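Local coordinates for protein thiazoline oxidase/subtilisin-like protease (Prochloron didemni, PDB 4H6X) that probably cleaves patellamide precursor peptides and joins their ends by transamidation, as a subtilisin-like protease of cyanobactin maturation, at residues I35-D43 / L106-I117; R133-V142 / N155-L166. All blocks are in the same frame, centred on the assembly; numbering follows the deposited sequence.

Contact 1: residues I35-D43 / L106-I117; sequences IVIIDGDPD and LNDHACHVTSTI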
loop_
_atom_site.group_PDB
_atom_site.type_symbol
_atom_site.label_atom_id
_atom_site.label_comp_id
_atom_site.label_asym_id
_atom_site.label_seq_id
_atom_site.Cartn_x
_atom_site.Cartn_y
_atom_site.Cartn_z
ATOM N N ILE A 35 -4.075 0.643 -9.585
ATOM C CA ILE A 35 -3.801 1.213 -8.268
ATOM C C ILE A 35 -2.881 2.408 -8.485
ATOM O O ILE A 35 -1.832 2.274 -9.105
ATOM C CB ILE A 35 -3.086 0.192 -7.332
ATOM C CG1 ILE A 35 -3.925 -1.096 -7.163
ATOM C CG2 ILE A 35 -2.755 0.825 -5.979
ATOM C CD1 ILE A 35 -3.080 -2.350 -6.977
ATOM N N VAL A 36 -3.287 3.578 -7.989
ATOM C CA VAL A 36 -2.421 4.757 -8.049
ATOM C C VAL A 36 -1.871 4.992 -6.656
ATOM O O VAL A 36 -2.629 5.132 -5.690
ATOM C CB VAL A 36 -3.145 6.019 -8.586
ATOM C CG1 VAL A 36 -2.194 7.212 -8.611
ATOM C CG2 VAL A 36 -3.689 5.764 -9.992
ATOM N N ILE A 37 -0.547 5.054 -6.568
ATOM C CA ILE A 37 0.136 5.200 -5.296
ATOM C C ILE A 37 0.682 6.615 -5.169
ATOM O O ILE A 37 1.596 7.024 -5.915
ATOM C CB ILE A 37 1.280 4.164 -5.158
ATOM C CG1 ILE A 37 0.709 2.734 -5.229
ATOM C CG2 ILE A 37 2.064 4.367 -3.869
ATOM C CD1 ILE A 37 1.790 1.652 -5.275
ATOM N N ILE A 38 0.098 7.352 -4.232
ATOM C CA ILE A 38 0.526 8.701 -3.912
ATOM C C ILE A 38 1.525 8.608 -2.766
ATOM O O ILE A 38 1.155 8.415 -1.590
ATOM C CB ILE A 38 -0.683 9.621 -3.592
ATOM C CG1 ILE A 38 -1.634 9.668 -4.806
ATOM C CG2 ILE A 38 -0.206 11.007 -3.152
ATOM C CD1 ILE A 38 -2.940 10.428 -4.567
ATOM N N ASP A 39 2.809 8.730 -3.111
ATOM C CA ASP A 39 3.884 8.494 -2.144
ATOM C C ASP A 39 5.148 9.100 -2.751
ATOM O O ASP A 39 5.051 9.983 -3.609
ATOM C CB ASP A 39 4.036 6.974 -1.911
ATOM C CG ASP A 39 4.774 6.626 -0.608
ATOM O OD1 ASP A 39 5.613 7.422 -0.118
ATOM O OD2 ASP A 39 4.543 5.511 -0.096
ATOM N N GLY A 40 6.318 8.634 -2.326
ATOM C CA GLY A 40 7.593 9.084 -2.925
ATOM C C GLY A 40 7.894 8.422 -4.260
ATOM O O GLY A 40 7.015 7.828 -4.903
ATOM N N ASP A 41 9.157 8.521 -4.667
ATOM C CA ASP A 41 9.624 8.032 -5.947
ATOM C C ASP A 41 10.349 6.689 -5.749
ATOM O O ASP A 41 11.456 6.661 -5.214
ATOM C CB ASP A 41 10.567 9.073 -6.577
ATOM C CG ASP A 41 10.936 8.750 -8.009
ATOM O OD1 ASP A 41 10.428 7.766 -8.562
ATOM O OD2 ASP A 41 11.745 9.494 -8.596
ATOM N N PRO A 42 9.726 5.581 -6.189
ATOM C CA PRO A 42 10.278 4.246 -6.003
ATOM C C PRO A 42 11.356 3.919 -7.037
ATOM O O PRO A 42 11.460 4.580 -8.079
ATOM C CB PRO A 42 9.063 3.345 -6.232
ATOM C CG PRO A 42 8.301 4.069 -7.271
ATOM C CD PRO A 42 8.453 5.536 -6.928
ATOM N N ASP A 43 12.129 2.882 -6.746
ATOM C CA ASP A 43 13.296 2.529 -7.556
ATOM C C ASP A 43 12.912 1.382 -8.484
ATOM O O ASP A 43 12.859 0.234 -8.070
ATOM C CB ASP A 43 14.460 2.158 -6.624
ATOM C CG ASP A 43 15.735 1.739 -7.371
ATOM O OD1 ASP A 43 15.763 1.733 -8.622
ATOM O OD2 ASP A 43 16.716 1.402 -6.675
ATOM N N LEU A 106 10.647 9.389 2.285
ATOM C CA LEU A 106 9.494 9.254 1.372
ATOM C C LEU A 106 9.754 8.294 0.222
ATOM O O LEU A 106 8.886 7.479 -0.127
ATOM C CB LEU A 106 9.075 10.622 0.814
ATOM C CG LEU A 106 7.587 10.743 0.462
ATOM C CD1 LEU A 106 6.742 10.750 1.727
ATOM C CD2 LEU A 106 7.320 11.992 -0.370
ATOM N N ASN A 107 10.937 8.386 -0.386
ATOM C CA ASN A 107 11.242 7.523 -1.530
ATOM C C ASN A 107 11.466 6.089 -1.092
ATOM O O ASN A 107 11.062 5.143 -1.783
ATOM C CB ASN A 107 12.453 8.035 -2.303
ATOM C CG ASN A 107 12.216 9.402 -2.907
ATOM O OD1 ASN A 107 11.070 9.827 -3.083
ATOM N ND2 ASN A 107 13.303 10.104 -3.232
ATOM N N ASP A 108 12.099 5.939 0.071
ATOM C CA ASP A 108 12.317 4.624 0.656
ATOM C C ASP A 108 10.954 3.962 0.934
ATOM O O ASP A 108 10.743 2.788 0.629
ATOM C CB ASP A 108 13.118 4.762 1.956
ATOM C CG ASP A 108 13.307 3.446 2.668
ATOM O OD1 ASP A 108 14.246 2.722 2.299
ATOM O OD2 ASP A 108 12.526 3.146 3.597
ATOM N N HIS A 109 10.044 4.746 1.505
ATOM C CA HIS A 109 8.693 4.293 1.841
ATOM C C HIS A 109 7.934 3.848 0.577
ATOM O O HIS A 109 7.285 2.797 0.554
ATOM C CB HIS A 109 7.976 5.434 2.567
ATOM C CG HIS A 109 6.654 5.055 3.137
ATOM N ND1 HIS A 109 5.483 5.129 2.412
ATOM C CD2 HIS A 109 6.309 4.623 4.372
ATOM C CE1 HIS A 109 4.475 4.738 3.171
ATOM N NE2 HIS A 109 4.953 4.422 4.363
ATOM N N ALA A 110 8.056 4.639 -0.486
ATOM C CA ALA A 110 7.494 4.315 -1.783
ATOM C C ALA A 110 8.002 2.979 -2.323
ATOM O O ALA A 110 7.221 2.211 -2.870
ATOM C CB ALA A 110 7.788 5.426 -2.786
ATOM N N CYS A 111 9.304 2.705 -2.183
ATOM C CA CYS A 111 9.840 1.419 -2.675
ATOM C C CYS A 111 9.202 0.265 -1.939
ATOM O O CYS A 111 8.848 -0.741 -2.544
ATOM C CB CYS A 111 11.353 1.300 -2.495
ATOM S SG CYS A 111 12.338 2.360 -3.566
ATOM N N HIS A 112 9.111 0.416 -0.625
ATOM C CA HIS A 112 8.588 -0.612 0.247
ATOM C C HIS A 112 7.107 -0.860 -0.060
ATOM O O HIS A 112 6.706 -1.991 -0.337
ATOM C CB HIS A 112 8.759 -0.198 1.710
ATOM C CG HIS A 112 8.816 -1.353 2.654
ATOM N ND1 HIS A 112 7.686 -1.964 3.150
ATOM C CD2 HIS A 112 9.872 -2.021 3.187
ATOM C CE1 HIS A 112 8.039 -2.952 3.956
ATOM N NE2 HIS A 112 9.360 -3.006 3.998
ATOM N N VAL A 113 6.314 0.205 0.016
ATOM C CA VAL A 113 4.862 0.139 -0.228
ATOM C C VAL A 113 4.568 -0.455 -1.604
ATOM O O VAL A 113 3.766 -1.356 -1.714
ATOM C CB VAL A 113 4.216 1.540 -0.054
ATOM C CG1 VAL A 113 2.861 1.639 -0.750
ATOM C CG2 VAL A 113 4.076 1.842 1.423
ATOM N N THR A 114 5.258 0.018 -2.638
ATOM C CA THR A 114 4.994 -0.441 -4.001
ATOM C C THR A 114 5.327 -1.930 -4.164
ATOM O O THR A 114 4.559 -2.677 -4.780
ATOM C CB THR A 114 5.737 0.426 -5.037
ATOM O OG1 THR A 114 5.380 1.806 -4.841
ATOM C CG2 THR A 114 5.382 0.016 -6.446
ATOM N N SER A 115 6.458 -2.353 -3.600
ATOM C CA SER A 115 6.848 -3.771 -3.636
ATOM C C SER A 115 5.851 -4.664 -2.880
ATOM O O SER A 115 5.569 -5.793 -3.304
ATOM C CB SER A 115 8.283 -3.957 -3.102
ATOM O OG SER A 115 8.350 -3.767 -1.686
ATOM N N THR A 116 5.310 -4.155 -1.774
ATOM C CA THR A 116 4.291 -4.895 -0.996
ATOM C C THR A 116 3.032 -5.167 -1.821
ATOM O O THR A 116 2.377 -6.210 -1.682
ATOM C CB THR A 116 3.931 -4.136 0.303
ATOM O OG1 THR A 116 5.078 -4.142 1.165
ATOM C CG2 THR A 116 2.753 -4.792 1.043
ATOM N N ILE A 117 2.693 -4.211 -2.673
ATOM C CA ILE A 117 1.505 -4.309 -3.485
ATOM C C ILE A 117 1.775 -5.148 -4.730
ATOM O O ILE A 117 0.965 -6.010 -5.095
ATOM C CB ILE A 117 0.953 -2.900 -3.839
ATOM C CG1 ILE A 117 0.436 -2.215 -2.555
ATOM C CG2 ILE A 117 -0.141 -3.012 -4.887
ATOM C CD1 ILE A 117 0.162 -0.722 -2.679
#
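Asp39 and His109 meet where a strand of the subtilisin-like parallel sheet runs into its loop beside helix 101-118, the usual place for the Asp and His of a subtilase triad. The polar part centres on that pair. OD2 of Asp39 accepts a hydrogen bond from His109 ND1 at 2.7 Å through its syn lone pair, almost in the plane of the imidazole, while the carboxylate is turned 49° from the ring. On the other side of the ring, NE2 of His109 is hydrogen-bonded to Ser274, which probably completes the triad. OD1 of Asp39 is gripped by the following amide, Gly40 N, at 2.6 Å. In place of Asp39, an alanine would probably leave His109 ND1 without its acceptor and the ring freer to turn. Farther along, Asp41 N gives a straight bond (175°) to Asn107 OD1, approaching from above the carbonyl plane. The apolar part runs back along the strand. CG1 of Ile37 lies anti to the carbonyl carbon (chi1 -61°); with the chain extended beyond it, this carries CD1 to the helix, tip to tip with Ile117 CD1 at 3.9 Å. Ile35 CD1 touches Ile117 CG2. Beyond Asp39, the methyl of Ala110 lies 3.3 Å from Gly40 O, and Cys111 SG 3.7 Å from Pro42 CA.

Contact 2: residues R133-V142 / N155-L166; sequences RVINMPQDAV and NLARAIDLALEL
Asn155 opens the helical side of this contact, reaching across to Gln139 just beyond strand 133-138. Its ND2 donates to Gln139 OE1 at 3.0 Å; the side chains run past one another in opposing senses, their amide planes 54° apart, and OD1 of Asn155 is held by Trp61 and His62. The other corner of the Gln139 amide is tied too: the chain folds at chi2 and NE2 donates to Met137 O at 2.9 Å. One turn on, Ala159 CB lies against Met137 SD at 3.7 Å. Here the strand sends over its longest apolar side chain: Met137 starts out extended, then turns at chi3 (-60°), which brings CE alongside the helix, 3.4 Å from Ala159 O. The same methyl lies against CG of Leu162, and then near Ala163 CB at 3.9 Å. Leu166 closes the series, with CD1 on Met137 CE and CB 4.1 Å from Ile135 CD1. Its carbonyl O is bridged to Arg133 NH2 by a water at the guanidinium edge, in its plane, and NH1 is hydrogen-bonded to Thr34 OG1. The arrangement is one side of an alpha/beta sandwich: helix 154-165 runs nearly antiparallel to strand 133-138, which is flanked by strands 53-56 and 34-39, and Ile160 of helix 154-165 packs against helix 187-197.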
loop_
_atom_site.group_PDB
_atom_site.type_symbol
_atom_site.label_atom_id
_atom_site.label_comp_id
_atom_site.label_asym_id
_atom_site.label_seq_id
_atom_site.Cartn_x
_atom_site.Cartn_y
_atom_site.Cartn_z
ATOM N N ARG A 133 -2.253 -3.421 -12.437
ATOM C CA ARG A 133 -1.546 -2.277 -13.014
ATOM C C ARG A 133 -1.299 -1.263 -11.899
ATOM O O ARG A 133 -2.209 -0.931 -11.129
ATOM C CB ARG A 133 -2.390 -1.650 -14.131
ATOM C CG ARG A 133 -1.765 -0.462 -14.859
ATOM C CD ARG A 133 -2.584 -0.115 -16.096
ATOM N NE ARG A 133 -2.215 1.179 -16.663
ATOM C CZ ARG A 133 -2.933 2.293 -16.539
ATOM N NH1 ARG A 133 -4.085 2.288 -15.874
ATOM N NH2 ARG A 133 -2.505 3.420 -17.094
ATOM N N VAL A 134 -0.058 -0.796 -11.788
ATOM C CA VAL A 134 0.271 0.173 -10.750
ATOM C C VAL A 134 0.861 1.429 -11.376
ATOM O O VAL A 134 1.767 1.340 -12.219
ATOM C CB VAL A 134 1.252 -0.403 -9.707
ATOM C CG1 VAL A 134 1.819 0.716 -8.836
ATOM C CG2 VAL A 134 0.565 -1.464 -8.846
ATOM N N ILE A 135 0.316 2.579 -10.977
ATOM C CA ILE A 135 0.892 3.888 -11.315
ATOM C C ILE A 135 1.402 4.545 -10.038
ATOM O O ILE A 135 0.631 4.798 -9.104
ATOM C CB ILE A 135 -0.136 4.826 -11.990
ATOM C CG1 ILE A 135 -0.602 4.227 -13.330
ATOM C CG2 ILE A 135 0.444 6.246 -12.176
ATOM C CD1 ILE A 135 -1.810 4.927 -13.954
ATOM N N ASN A 136 2.710 4.780 -9.983
ATOM C CA ASN A 136 3.281 5.606 -8.932
ATOM C C ASN A 136 3.178 7.081 -9.307
ATOM O O ASN A 136 3.543 7.474 -10.419
ATOM C CB ASN A 136 4.738 5.215 -8.675
ATOM C CG ASN A 136 4.870 3.957 -7.826
ATOM O OD1 ASN A 136 4.715 3.999 -6.599
ATOM N ND2 ASN A 136 5.184 2.846 -8.464
ATOM N N MET A 137 2.676 7.898 -8.388
ATOM C CA MET A 137 2.653 9.349 -8.585
ATOM C C MET A 137 3.552 9.996 -7.521
ATOM O O MET A 137 3.073 10.378 -6.438
ATOM C CB MET A 137 1.221 9.884 -8.495
ATOM C CG MET A 137 1.083 11.356 -8.877
ATOM S SD MET A 137 -0.554 12.049 -8.525
ATOM C CE MET A 137 -1.568 10.996 -9.547
ATOM N N PRO A 138 4.869 10.092 -7.803
ATOM C CA PRO A 138 5.806 10.505 -6.742
ATOM C C PRO A 138 5.601 11.946 -6.299
ATOM O O PRO A 138 5.334 12.809 -7.133
ATOM C CB PRO A 138 7.181 10.367 -7.413
ATOM C CG PRO A 138 6.962 9.369 -8.501
ATOM C CD PRO A 138 5.583 9.699 -9.026
ATOM N N GLN A 139 5.771 12.187 -5.000
ATOM C CA GLN A 139 5.531 13.482 -4.380
ATOM C C GLN A 139 6.803 14.106 -3.767
ATOM O O GLN A 139 6.734 15.161 -3.121
ATOM C CB GLN A 139 4.477 13.334 -3.267
ATOM C CG GLN A 139 3.146 12.721 -3.704
ATOM C CD GLN A 139 2.442 13.557 -4.759
ATOM O OE1 GLN A 139 2.415 14.787 -4.676
ATOM N NE2 GLN A 139 1.896 12.899 -5.770
ATOM N N ASP A 140 7.957 13.467 -3.936
ATOM C CA ASP A 140 9.125 13.871 -3.117
ATOM C C ASP A 140 9.686 15.246 -3.497
ATOM O O ASP A 140 10.370 15.908 -2.679
ATOM C CB ASP A 140 10.214 12.795 -3.105
ATOM C CG ASP A 140 10.836 12.573 -4.462
ATOM O OD1 ASP A 140 10.076 12.257 -5.418
ATOM O OD2 ASP A 140 12.089 12.704 -4.557
ATOM N N ALA A 141 9.368 15.674 -4.721
ATOM C CA ALA A 141 9.867 16.932 -5.257
ATOM C C ALA A 141 9.329 18.151 -4.523
ATOM O O ALA A 141 10.024 19.165 -4.438
ATOM C CB ALA A 141 9.608 17.031 -6.745
ATOM N N VAL A 142 8.115 18.057 -3.972
ATOM C CA VAL A 142 7.612 19.122 -3.076
ATOM C C VAL A 142 8.503 19.309 -1.839
ATOM O O VAL A 142 8.312 20.248 -1.065
ATOM C CB VAL A 142 6.137 18.930 -2.617
ATOM C CG1 VAL A 142 5.204 18.847 -3.804
ATOM C CG2 VAL A 142 5.960 17.730 -1.692
ATOM N N ASN A 155 -2.077 20.085 -2.340
ATOM C CA ASN A 155 -1.298 19.216 -3.205
ATOM C C ASN A 155 -1.877 17.805 -3.267
ATOM O O ASN A 155 -1.909 17.190 -4.334
ATOM C CB ASN A 155 0.161 19.166 -2.761
ATOM C CG ASN A 155 1.021 18.365 -3.710
ATOM O OD1 ASN A 155 1.139 18.702 -4.892
ATOM N ND2 ASN A 155 1.621 17.285 -3.204
ATOM N N LEU A 156 -2.342 17.299 -2.129
ATOM C CA LEU A 156 -2.936 15.974 -2.100
ATOM C C LEU A 156 -4.245 15.956 -2.899
ATOM O O LEU A 156 -4.507 15.018 -3.647
ATOM C CB LEU A 156 -3.123 15.488 -0.665
ATOM C CG LEU A 156 -3.668 14.070 -0.460
ATOM C CD1 LEU A 156 -2.951 12.985 -1.280
ATOM C CD2 LEU A 156 -3.600 13.750 1.030
ATOM N N ALA A 157 -5.048 17.008 -2.752
ATOM C CA ALA A 157 -6.283 17.148 -3.535
ATOM C C ALA A 157 -5.989 17.120 -5.040
ATOM O O ALA A 157 -6.638 16.413 -5.800
ATOM C CB ALA A 157 -7.010 18.435 -3.161
ATOM N N ARG A 158 -5.009 17.912 -5.456
ATOM C CA ARG A 158 -4.591 17.933 -6.861
ATOM C C ARG A 158 -4.113 16.543 -7.331
ATOM O O ARG A 158 -4.429 16.110 -8.441
ATOM C CB ARG A 158 -3.505 18.991 -7.054
ATOM C CG ARG A 158 -3.989 20.409 -6.757
ATOM C CD ARG A 158 -2.881 21.435 -7.000
ATOM N NE ARG A 158 -2.647 21.693 -8.430
ATOM C CZ ARG A 158 -1.784 22.603 -8.901
ATOM N NH1 ARG A 158 -1.041 23.338 -8.062
ATOM N NH2 ARG A 158 -1.665 22.782 -10.212
ATOM N N ALA A 159 -3.336 15.867 -6.491
ATOM C CA ALA A 159 -2.884 14.502 -6.794
ATOM C C ALA A 159 -4.048 13.512 -6.994
ATOM O O ALA A 159 -4.014 12.670 -7.894
ATOM C CB ALA A 159 -1.939 14.012 -5.712
ATOM N N ILE A 160 -5.053 13.603 -6.126
ATOM C CA ILE A 160 -6.228 12.721 -6.194
ATOM C C ILE A 160 -7.013 12.978 -7.494
ATOM O O ILE A 160 -7.358 12.019 -8.188
ATOM C CB ILE A 160 -7.091 12.836 -4.913
ATOM C CG1 ILE A 160 -6.372 12.140 -3.750
ATOM C CG2 ILE A 160 -8.488 12.221 -5.095
ATOM C CD1 ILE A 160 -6.906 12.526 -2.374
ATOM N N ASP A 161 -7.245 14.259 -7.843
ATOM C CA ASP A 161 -7.944 14.587 -9.099
ATOM C C ASP A 161 -7.188 13.997 -10.261
ATOM O O ASP A 161 -7.802 13.474 -11.179
ATOM C CB ASP A 161 -8.103 16.107 -9.335
ATOM C CG ASP A 161 -9.128 16.737 -8.423
ATOM O OD1 ASP A 161 -10.100 16.041 -8.054
ATOM O OD2 ASP A 161 -8.948 17.918 -8.057
ATOM N N LEU A 162 -5.850 14.114 -10.246
ATOM C CA LEU A 162 -5.048 13.501 -11.303
ATOM C C LEU A 162 -5.173 11.963 -11.309
ATOM O O LEU A 162 -5.342 11.353 -12.357
ATOM C CB LEU A 162 -3.566 13.917 -11.204
ATOM C CG LEU A 162 -2.641 13.385 -12.321
ATOM C CD1 LEU A 162 -3.166 13.730 -13.720
ATOM C CD2 LEU A 162 -1.231 13.930 -12.114
ATOM N N ALA A 163 -5.043 11.345 -10.140
ATOM C CA ALA A 163 -5.183 9.890 -10.008
ATOM C C ALA A 163 -6.515 9.387 -10.588
ATOM O O ALA A 163 -6.541 8.355 -11.265
ATOM C CB ALA A 163 -5.066 9.482 -8.551
ATOM N N LEU A 164 -7.603 10.110 -10.308
ATOM C CA LEU A 164 -8.905 9.796 -10.897
ATOM C C LEU A 164 -8.860 9.812 -12.428
ATOM O O LEU A 164 -9.303 8.866 -13.084
ATOM C CB LEU A 164 -9.976 10.771 -10.400
ATOM C CG LEU A 164 -10.445 10.552 -8.968
ATOM C CD1 LEU A 164 -11.373 11.686 -8.551
ATOM C CD2 LEU A 164 -11.110 9.180 -8.804
ATOM N N GLU A 165 -8.287 10.876 -12.989
ATOM C CA GLU A 165 -8.176 10.996 -14.433
ATOM C C GLU A 165 -7.296 9.909 -15.053
ATOM O O GLU A 165 -7.491 9.505 -16.200
ATOM C CB GLU A 165 -7.668 12.400 -14.811
ATOM C CG GLU A 165 -7.956 12.762 -16.254
ATOM C CD GLU A 165 -9.453 12.770 -16.542
ATOM O OE1 GLU A 165 -10.247 12.958 -15.606
ATOM O OE2 GLU A 165 -9.826 12.575 -17.701
ATOM N N LEU A 166 -6.330 9.424 -14.283
ATOM C CA LEU A 166 -5.478 8.327 -14.730
ATOM C C LEU A 166 -6.166 6.947 -14.731
ATOM O O LEU A 166 -5.587 5.970 -15.192
ATOM C CB LEU A 166 -4.190 8.293 -13.894
ATOM C CG LEU A 166 -3.274 9.513 -14.027
ATOM C CD1 LEU A 166 -2.199 9.457 -12.955
ATOM C CD2 LEU A 166 -2.661 9.589 -15.428
HETATM O O HOH W 1 -3.695 5.877 -17.027
#

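The two contacts illustrate how a three-layered alpha/beta fold is assembled around one parallel sheet. The centres of contact 1 and contact 2 lie about 12 Å apart. They come in series along the chain: contact 1 closes with helix 101-118 before strand 133-138 opens contact 2. Strands 34-39 and 133-138 are neighbours in the sheet, and probable hydrogen bonds from Ile37 N to Ile135 O and from Met137 N to Ile37 O, each 2.8 Å, tie the contacts together. Helix 101-118 and helix 154-165 pack on opposite faces of this pair of strands. Contact 1 holds two members of the probable catalytic triad, while contact 2 joins the adjoining strand to the other helical layer.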